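PDB 3U24: putative Lipoprotein from Shewanella oneidensis, which is of unknown function but binds zinc and calcium ions and, as a DUF885 member of the peptidase MA clan, may be related to metallopeptidases. Local coordinates for residues Pro118-Asn122 and Leu176-Gly180; Phe185-Leu190 and Phe206-Phe210. All coordinates share one frame; numbering follows the deposited sequence.

Contact 1: residues Pro118-Asn122 and Leu176-Gly180; sequences PSSYN and LQNQG. With EDO (1,2-ethanediol), chain S; EDO (1,2-ethanediol), chain P.
Asn122 and Asn178 are brought face to face by their first torsions: CG of Asn122 lies anti to its own backbone N (chi1 -171°), while CG of Asn178 stands anti to the carbonyl carbon, beside the backbone N, and the two amides approach from opposite directions and stack with planes 27° apart. The setting is a loop-on-helix packing in an all-helical region, where the 3-10 turn at Pro118-Ser120 and the following loop lie against the C-terminal part of helix 168-179. The principle illustrated is that side-chain amides can tie a loop to a helix through the backbone. Asn178 ND2 donates to Tyr121 O at 3.2 Å, nearly straight (163°), with the acceptor in the amide plane and the donor in the carbonyl plane. The same ND2 also donates to Ala174 O one helical turn back, and OD1 pairs with Tyr156 OH, which together fix the rotation of the amide. A leucine in its place would probably leave Tyr121 O and Tyr156 OH without these partners and remove the stacked amide facing Asn122. Asn122 shares its amide differently: OD1 caps Ala124 N at the entry to helix 124-131, whereas ND2 reaches Gln177 O at 3.2 Å in a weak, bent bond. Water and ethanediol complete the polar edge of the contact. One ethanediol, probably from the crystallisation liquor, donates to Asn122 O from its O1 at 2.9 Å. Finally, a single water accepts from Asn122 ND2 and donates to Ser119 O and, at 2.6 Å, to Gln177 OE1.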
ATOM      1  N   PRO A 118      -2.949 -20.104  -3.863  1.00 20.49           N
ATOM      2  CA  PRO A 118      -1.670 -20.772  -4.024  1.00 20.72           C
ATOM      3  C   PRO A 118      -0.545 -19.793  -4.234  1.00 20.48           C
ATOM      4  O   PRO A 118       0.612 -20.184  -4.085  1.00 21.47           O
ATOM      5  CB  PRO A 118      -1.862 -21.659  -5.279  1.00 21.11           C
ATOM      6  CG  PRO A 118      -3.343 -21.893  -5.344  1.00 21.22           C
ATOM      7  CD  PRO A 118      -3.941 -20.595  -4.823  1.00 21.32           C
ATOM      8  N   SER A 119      -0.845 -18.540  -4.548  1.00 19.82           N
ATOM      9  CA  SER A 119       0.237 -17.600  -4.734  1.00 20.72           C
ATOM     10  C   SER A 119       0.939 -17.261  -3.418  1.00 21.35           C
ATOM     11  O   SER A 119       2.047 -16.732  -3.435  1.00 21.84           O
ATOM     12  CB  SER A 119      -0.207 -16.329  -5.456  1.00 20.72           C
ATOM     13  OG  SER A 119      -0.860 -15.447  -4.564  1.00 21.20           O
ATOM     14  N   SER A 120       0.321 -17.559  -2.278  1.00 21.74           N
ATOM     15  CA  SER A 120       0.999 -17.326  -0.999  1.00 22.19           C
ATOM     16  C   SER A 120       2.187 -18.330  -0.730  1.00 22.67           C
ATOM     17  O   SER A 120       2.982 -18.123   0.194  1.00 23.41           O
ATOM     18  CB  SER A 120      -0.034 -17.294   0.139  1.00 22.94           C
ATOM     19  OG  SER A 120      -0.811 -18.468   0.194  1.00 22.28           O
ATOM     20  N   TYR A 121       2.349 -19.349  -1.584  1.00 21.90           N
ATOM     21  CA  TYR A 121       3.457 -20.271  -1.494  1.00 21.68           C
ATOM     22  C   TYR A 121       4.486 -20.011  -2.586  1.00 21.37           C
ATOM     23  O   TYR A 121       4.324 -20.386  -3.759  1.00 22.36           O
ATOM     24  CB  TYR A 121       2.947 -21.696  -1.566  1.00 22.35           C
ATOM     25  CG  TYR A 121       1.912 -21.985  -0.513  1.00 22.75           C
ATOM     26  CD1 TYR A 121       2.295 -22.348   0.755  1.00 23.83           C
ATOM     27  CD2 TYR A 121       0.563 -21.852  -0.768  1.00 22.61           C
ATOM     28  CE1 TYR A 121       1.375 -22.600   1.733  1.00 24.46           C
ATOM     29  CE2 TYR A 121      -0.373 -22.118   0.199  1.00 23.43           C
ATOM     30  CZ  TYR A 121       0.040 -22.515   1.449  1.00 24.12           C
ATOM     31  OH  TYR A 121      -0.845 -22.795   2.465  1.00 25.78           O
ATOM     32  N   ASN A 122       5.566 -19.363  -2.193  1.00 20.82           N
ATOM     33  CA  ASN A 122       6.651 -18.993  -3.128  1.00 21.00           C
ATOM     34  C   ASN A 122       7.899 -18.640  -2.319  1.00 19.84           C
ATOM     35  O   ASN A 122       7.868 -17.727  -1.495  1.00 19.46           O
ATOM     36  CB  ASN A 122       6.223 -17.788  -3.992  1.00 21.10           C
ATOM     37  CG  ASN A 122       7.208 -17.476  -5.138  1.00 22.03           C
ATOM     38  OD1 ASN A 122       8.390 -17.902  -5.142  1.00 21.96           O
ATOM     39  ND2 ASN A 122       6.710 -16.714  -6.133  1.00 22.10           N
ATOM     40  N   LEU A 176       2.892 -17.913 -12.507  1.00 26.40           N
ATOM     41  CA  LEU A 176       3.666 -16.805 -12.967  1.00 28.97           C
ATOM     42  C   LEU A 176       4.721 -16.339 -11.953  1.00 27.67           C
ATOM     43  O   LEU A 176       5.887 -16.174 -12.308  1.00 27.72           O
ATOM     44  CB  LEU A 176       2.666 -15.721 -13.270  1.00 31.84           C
ATOM     45  CG  LEU A 176       3.118 -14.391 -13.776  1.00 37.08           C
ATOM     46  CD1 LEU A 176       1.823 -13.650 -14.210  1.00 37.11           C
ATOM     47  CD2 LEU A 176       3.864 -13.692 -12.631  1.00 37.68           C
ATOM     48  N   GLN A 177       4.343 -16.181 -10.687  1.00 25.52           N
ATOM     49  CA  GLN A 177       5.318 -15.763  -9.700  1.00 24.60           C
ATOM     50  C   GLN A 177       6.371 -16.831  -9.411  1.00 25.19           C
ATOM     51  O   GLN A 177       7.537 -16.500  -9.261  1.00 24.36           O
ATOM     52  CB  GLN A 177       4.625 -15.296  -8.441  1.00 23.96           C
ATOM     53  CG  GLN A 177       3.843 -13.992  -8.657  1.00 23.27           C
ATOM     54  CD  GLN A 177       3.125 -13.529  -7.422  1.00 22.72           C
ATOM     55  OE1 GLN A 177       2.769 -14.322  -6.558  1.00 23.07           O
ATOM     56  NE2 GLN A 177       2.915 -12.242  -7.320  1.00 23.14           N
ATOM     57  N   ASN A 178       5.985 -18.111  -9.378  1.00 25.67           N
ATOM     58  CA  ASN A 178       6.954 -19.178  -9.106  1.00 26.11           C
ATOM     59  C   ASN A 178       7.878 -19.404 -10.272  1.00 27.13           C
ATOM     60  O   ASN A 178       9.021 -19.814 -10.062  1.00 26.39           O
ATOM     61  CB  ASN A 178       6.305 -20.494  -8.675  1.00 25.66           C
ATOM     62  CG  ASN A 178       5.949 -20.505  -7.216  1.00 25.52           C
ATOM     63  OD1 ASN A 178       6.830 -20.739  -6.353  1.00 25.81           O
ATOM     64  ND2 ASN A 178       4.674 -20.224  -6.906  1.00 23.42           N
ATOM     65  N   GLN A 179       7.413 -19.107 -11.484  1.00 29.71           N
ATOM     66  CA  GLN A 179       8.314 -19.076 -12.673  1.00 32.77           C
ATOM     67  C   GLN A 179       9.378 -18.013 -12.493  1.00 30.87           C
ATOM     68  O   GLN A 179      10.492 -18.209 -12.885  1.00 31.86           O
ATOM     69  CB  GLN A 179       7.561 -18.820 -13.984  1.00 35.73           C
ATOM     70  CG  GLN A 179       6.876 -20.064 -14.505  1.00 40.23           C
ATOM     71  CD  GLN A 179       5.895 -19.830 -15.682  1.00 47.22           C
ATOM     72  OE1 GLN A 179       5.400 -18.691 -15.931  1.00 48.05           O
ATOM     73  NE2 GLN A 179       5.600 -20.927 -16.408  1.00 45.01           N
ATOM     74  N   GLY A 180       9.019 -16.892 -11.886  1.00 30.62           N
ATOM     75  CA  GLY A 180       9.970 -15.823 -11.586  1.00 29.68           C
ATOM     76  C   GLY A 180      11.007 -16.227 -10.557  1.00 30.05           C
ATOM     77  O   GLY A 180      12.036 -15.569 -10.432  1.00 30.33           O
TER
HETATM   78  C1  EDO S 603       4.818 -14.820   0.354  1.00 52.05           C
HETATM   79  O1  EDO S 603       5.720 -15.943   0.294  1.00 53.52           O
HETATM   80  C2  EDO S 603       3.933 -14.741  -0.902  1.00 47.10           C
HETATM   81  O2  EDO S 603       4.667 -14.460  -2.105  1.00 40.58           O
HETATM   82  C1  EDO P 600       8.987 -15.903   1.607  1.00 37.05           C
HETATM   83  O1  EDO P 600       9.413 -16.057   0.242  1.00 32.15           O
HETATM   84  C2  EDO P 600       8.784 -17.248   2.333  1.00 36.58           C
HETATM   85  O2  EDO P 600      10.062 -17.816   2.617  1.00 32.92           O
HETATM   86  O   HOH W   1       3.531 -16.595  -5.674  1.00 29.06           O
HETATM   87  O   HOH W   2       0.805 -13.111  -4.196  1.00 41.62           O

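Contact 2: residues Phe185-Leu190 and Phe206-Phe210; sequences FSDDLL and FKTRF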
ATOM      1  N   PHE A 185      17.041 -17.970  -8.521  1.00 26.20           N
ATOM      2  CA  PHE A 185      17.789 -19.217  -8.645  1.00 27.05           C
ATOM      3  C   PHE A 185      18.376 -19.336 -10.057  1.00 29.07           C
ATOM      4  O   PHE A 185      17.947 -20.169 -10.855  1.00 27.97           O
ATOM      5  CB  PHE A 185      16.948 -20.444  -8.238  1.00 26.63           C
ATOM      6  CG  PHE A 185      16.562 -20.435  -6.785  1.00 26.56           C
ATOM      7  CD1 PHE A 185      17.456 -20.857  -5.820  1.00 28.03           C
ATOM      8  CD2 PHE A 185      15.353 -19.907  -6.364  1.00 26.55           C
ATOM      9  CE1 PHE A 185      17.122 -20.804  -4.457  1.00 28.74           C
ATOM     10  CE2 PHE A 185      15.025 -19.830  -5.014  1.00 26.50           C
ATOM     11  CZ  PHE A 185      15.909 -20.271  -4.056  1.00 26.25           C
ATOM     12  N   SER A 186      19.390 -18.491 -10.313  1.00 29.51           N
ATOM     13  CA  SER A 186      19.941 -18.234 -11.644  1.00 30.07           C
ATOM     14  C   SER A 186      21.405 -18.653 -11.817  1.00 31.40           C
ATOM     15  O   SER A 186      22.162 -18.881 -10.838  1.00 30.26           O
ATOM     16  CB  SER A 186      19.878 -16.733 -11.893  1.00 29.60           C
ATOM     17  OG  SER A 186      20.818 -16.062 -11.040  1.00 29.84           O
ATOM     18  N   ASP A 187      21.821 -18.681 -13.081  1.00 33.85           N
ATOM     19  CA  ASP A 187      23.243 -18.860 -13.457  1.00 35.55           C
ATOM     20  C   ASP A 187      24.116 -17.820 -12.753  1.00 33.32           C
ATOM     21  O   ASP A 187      25.222 -18.144 -12.316  1.00 32.26           O
ATOM     22  CB  ASP A 187      23.454 -18.734 -14.984  1.00 39.50           C
ATOM     23  CG  ASP A 187      23.277 -20.066 -15.750  1.00 45.79           C
ATOM     24  OD1 ASP A 187      23.246 -21.170 -15.136  1.00 50.56           O
ATOM     25  OD2 ASP A 187      23.197 -20.008 -17.009  1.00 52.47           O
ATOM     26  N   ASP A 188      23.629 -16.584 -12.666  1.00 30.69           N
ATOM     27  CA  ASP A 188      24.323 -15.529 -11.946  1.00 31.20           C
ATOM     28  C   ASP A 188      24.540 -15.822 -10.430  1.00 28.33           C
ATOM     29  O   ASP A 188      25.607 -15.542  -9.889  1.00 26.72           O
ATOM     30  CB  ASP A 188      23.603 -14.197 -12.138  1.00 33.66           C
ATOM     31  CG  ASP A 188      23.744 -13.627 -13.579  1.00 39.23           C
ATOM     32  OD1 ASP A 188      24.596 -14.092 -14.410  1.00 41.10           O
ATOM     33  OD2 ASP A 188      22.963 -12.681 -13.890  1.00 46.11           O
ATOM     34  N   LEU A 189      23.565 -16.433  -9.762  1.00 25.78           N
ATOM     35  CA  LEU A 189      23.766 -16.819  -8.366  1.00 24.80           C
ATOM     36  C   LEU A 189      24.841 -17.917  -8.287  1.00 24.71           C
ATOM     37  O   LEU A 189      25.727 -17.878  -7.435  1.00 24.16           O
ATOM     38  CB  LEU A 189      22.454 -17.269  -7.735  1.00 24.07           C
ATOM     39  CG  LEU A 189      22.486 -17.819  -6.313  1.00 24.20           C
ATOM     40  CD1 LEU A 189      22.944 -16.726  -5.333  1.00 22.67           C
ATOM     41  CD2 LEU A 189      21.109 -18.402  -5.965  1.00 22.91           C
ATOM     42  N   LEU A 190      24.809 -18.863  -9.210  1.00 24.73           N
ATOM     43  CA  LEU A 190      25.844 -19.896  -9.220  1.00 25.66           C
ATOM     44  C   LEU A 190      27.268 -19.325  -9.403  1.00 26.17           C
ATOM     45  O   LEU A 190      28.215 -19.788  -8.748  1.00 25.82           O
ATOM     46  CB  LEU A 190      25.568 -20.964 -10.258  1.00 25.54           C
ATOM     47  CG  LEU A 190      24.303 -21.789 -10.031  1.00 25.90           C
ATOM     48  CD1 LEU A 190      24.106 -22.738 -11.231  1.00 26.45           C
ATOM     49  CD2 LEU A 190      24.407 -22.561  -8.719  1.00 25.48           C
ATOM     50  N   PHE A 206      26.368 -26.363  -2.065  1.00 25.30           N
ATOM     51  CA  PHE A 206      25.488 -25.366  -2.643  1.00 25.87           C
ATOM     52  C   PHE A 206      24.920 -25.907  -3.951  1.00 26.80           C
ATOM     53  O   PHE A 206      23.731 -25.794  -4.211  1.00 26.31           O
ATOM     54  CB  PHE A 206      26.231 -24.046  -2.885  1.00 25.89           C
ATOM     55  CG  PHE A 206      25.310 -22.884  -3.133  1.00 25.64           C
ATOM     56  CD1 PHE A 206      24.629 -22.765  -4.326  1.00 25.19           C
ATOM     57  CD2 PHE A 206      25.109 -21.926  -2.160  1.00 25.26           C
ATOM     58  CE1 PHE A 206      23.752 -21.714  -4.552  1.00 24.82           C
ATOM     59  CE2 PHE A 206      24.213 -20.880  -2.383  1.00 25.38           C
ATOM     60  CZ  PHE A 206      23.552 -20.769  -3.596  1.00 24.57           C
ATOM     61  N   LYS A 207      25.777 -26.502  -4.767  1.00 28.78           N
ATOM     62  CA  LYS A 207      25.350 -26.997  -6.071  1.00 31.92           C
ATOM     63  C   LYS A 207      24.328 -28.155  -5.916  1.00 31.03           C
ATOM     64  O   LYS A 207      23.269 -28.177  -6.561  1.00 28.76           O
ATOM     65  CB  LYS A 207      26.566 -27.434  -6.904  1.00 34.42           C
ATOM     66  CG  LYS A 207      26.256 -27.858  -8.330  1.00 37.89           C
ATOM     67  CD  LYS A 207      25.408 -26.821  -9.133  1.00 39.98           C
ATOM     68  CE  LYS A 207      25.118 -27.229 -10.597  1.00 41.75           C
ATOM     69  NZ  LYS A 207      23.943 -26.486 -11.187  1.00 42.20           N
ATOM     70  N   THR A 208      24.673 -29.101  -5.049  1.00 30.56           N
ATOM     71  CA  THR A 208      23.783 -30.198  -4.724  1.00 29.89           C
ATOM     72  C   THR A 208      22.424 -29.612  -4.273  1.00 28.98           C
ATOM     73  O   THR A 208      21.383 -29.960  -4.816  1.00 29.86           O
ATOM     74  CB  THR A 208      24.417 -31.095  -3.626  1.00 30.30           C
ATOM     75  OG1 THR A 208      25.679 -31.630  -4.102  1.00 31.82           O
ATOM     76  CG2 THR A 208      23.452 -32.246  -3.185  1.00 29.43           C
ATOM     77  N   ARG A 209      22.414 -28.706  -3.303  1.00 28.04           N
ATOM     78  CA  ARG A 209      21.129 -28.182  -2.838  1.00 27.53           C
ATOM     79  C   ARG A 209      20.393 -27.395  -3.904  1.00 26.49           C
ATOM     80  O   ARG A 209      19.170 -27.434  -3.940  1.00 25.91           O
ATOM     81  CB  ARG A 209      21.293 -27.329  -1.600  1.00 27.10           C
ATOM     82  CG  ARG A 209      21.522 -28.155  -0.378  1.00 27.71           C
ATOM     83  CD  ARG A 209      21.357 -27.333   0.889  1.00 27.68           C
ATOM     84  NE  ARG A 209      21.694 -28.187   1.997  1.00 28.00           N
ATOM     85  CZ  ARG A 209      22.215 -27.783   3.141  1.00 29.29           C
ATOM     86  NH1 ARG A 209      22.457 -26.485   3.390  1.00 29.32           N
ATOM     87  NH2 ARG A 209      22.503 -28.699   4.071  1.00 29.56           N
ATOM     88  N   PHE A 210      21.130 -26.725  -4.783  1.00 27.02           N
ATOM     89  CA  PHE A 210      20.522 -25.862  -5.815  1.00 27.76           C
ATOM     90  C   PHE A 210      19.827 -26.719  -6.869  1.00 29.21           C
ATOM     91  O   PHE A 210      18.774 -26.344  -7.402  1.00 28.84           O
ATOM     92  CB  PHE A 210      21.593 -24.999  -6.431  1.00 27.97           C
ATOM     93  CG  PHE A 210      21.137 -24.110  -7.563  1.00 28.28           C
ATOM     94  CD1 PHE A 210      21.018 -24.588  -8.836  1.00 28.63           C
ATOM     95  CD2 PHE A 210      20.942 -22.745  -7.356  1.00 28.39           C
ATOM     96  CE1 PHE A 210      20.636 -23.748  -9.886  1.00 29.12           C
ATOM     97  CE2 PHE A 210      20.581 -21.902  -8.403  1.00 28.24           C
ATOM     98  CZ  PHE A 210      20.419 -22.414  -9.672  1.00 28.49           C
TER
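Leu190 sets a methyl squarely on the ring of Phe210, an example of how an aliphatic branch and an aromatic face can carry a helix-helix contact without any hydrogen bond between the two segments. CD2 of Leu190 sits 3.7 Å from the centroid of the Phe210 ring and only 9° off its normal, a CH-pi contact over the centre of one face. Its other branch, CD1, meets Lys207 NZ at 3.8 Å, at the more exposed side of the contact. The rim of the same ring is met by Phe185, whose CB lies 3.9 Å from Phe210 CE2, and by Leu189 CD2 near the ring plane. Leu189 CD2 also meets the edge of the Phe206 ring at CZ, 4.1 Å away, the two side chains crossing at about a right angle. Phe206 and Phe210, one turn apart, both hold CG anti to the backbone N (chi1 -165° and 177°), and this sends both rings across to the other helix. Further out, Lys207 NZ is held by a salt bridge to Asp211, Phe185 packs edge-to-face with Phe127, and Leu142 and Val145 of helix 138-148 touch Leu189 and Phe206 respectively. On the facing segment Ser186 OG accepts from Leu189 N at 3.1 Å, fixing the start of helix 187-195. The whole is a helical hairpin in which the first part of the long helix 200-234 folds back, antiparallel, against helix 187-195, whose N-cap is Ser186.

Contact 1 closes before contact 2 opens, so the two stand in series along the chain, with helix 168-179 of the first followed directly by helix 187-195 of the second. Their centres are 19 Å apart and their nearest atoms about 6 Å, without touching, on the same side of the chain's centre. The long helix 200-234 joins them: its early part supplies residues 206-210 to contact 2, and farther along it Ile221 and Leu224 touch Asn178, with Leu224 also on Pro118. One long helix thus takes part in contact 2 and flanks contact 1, joining a largely polar packing to an apolar one within the helical DUF885 region.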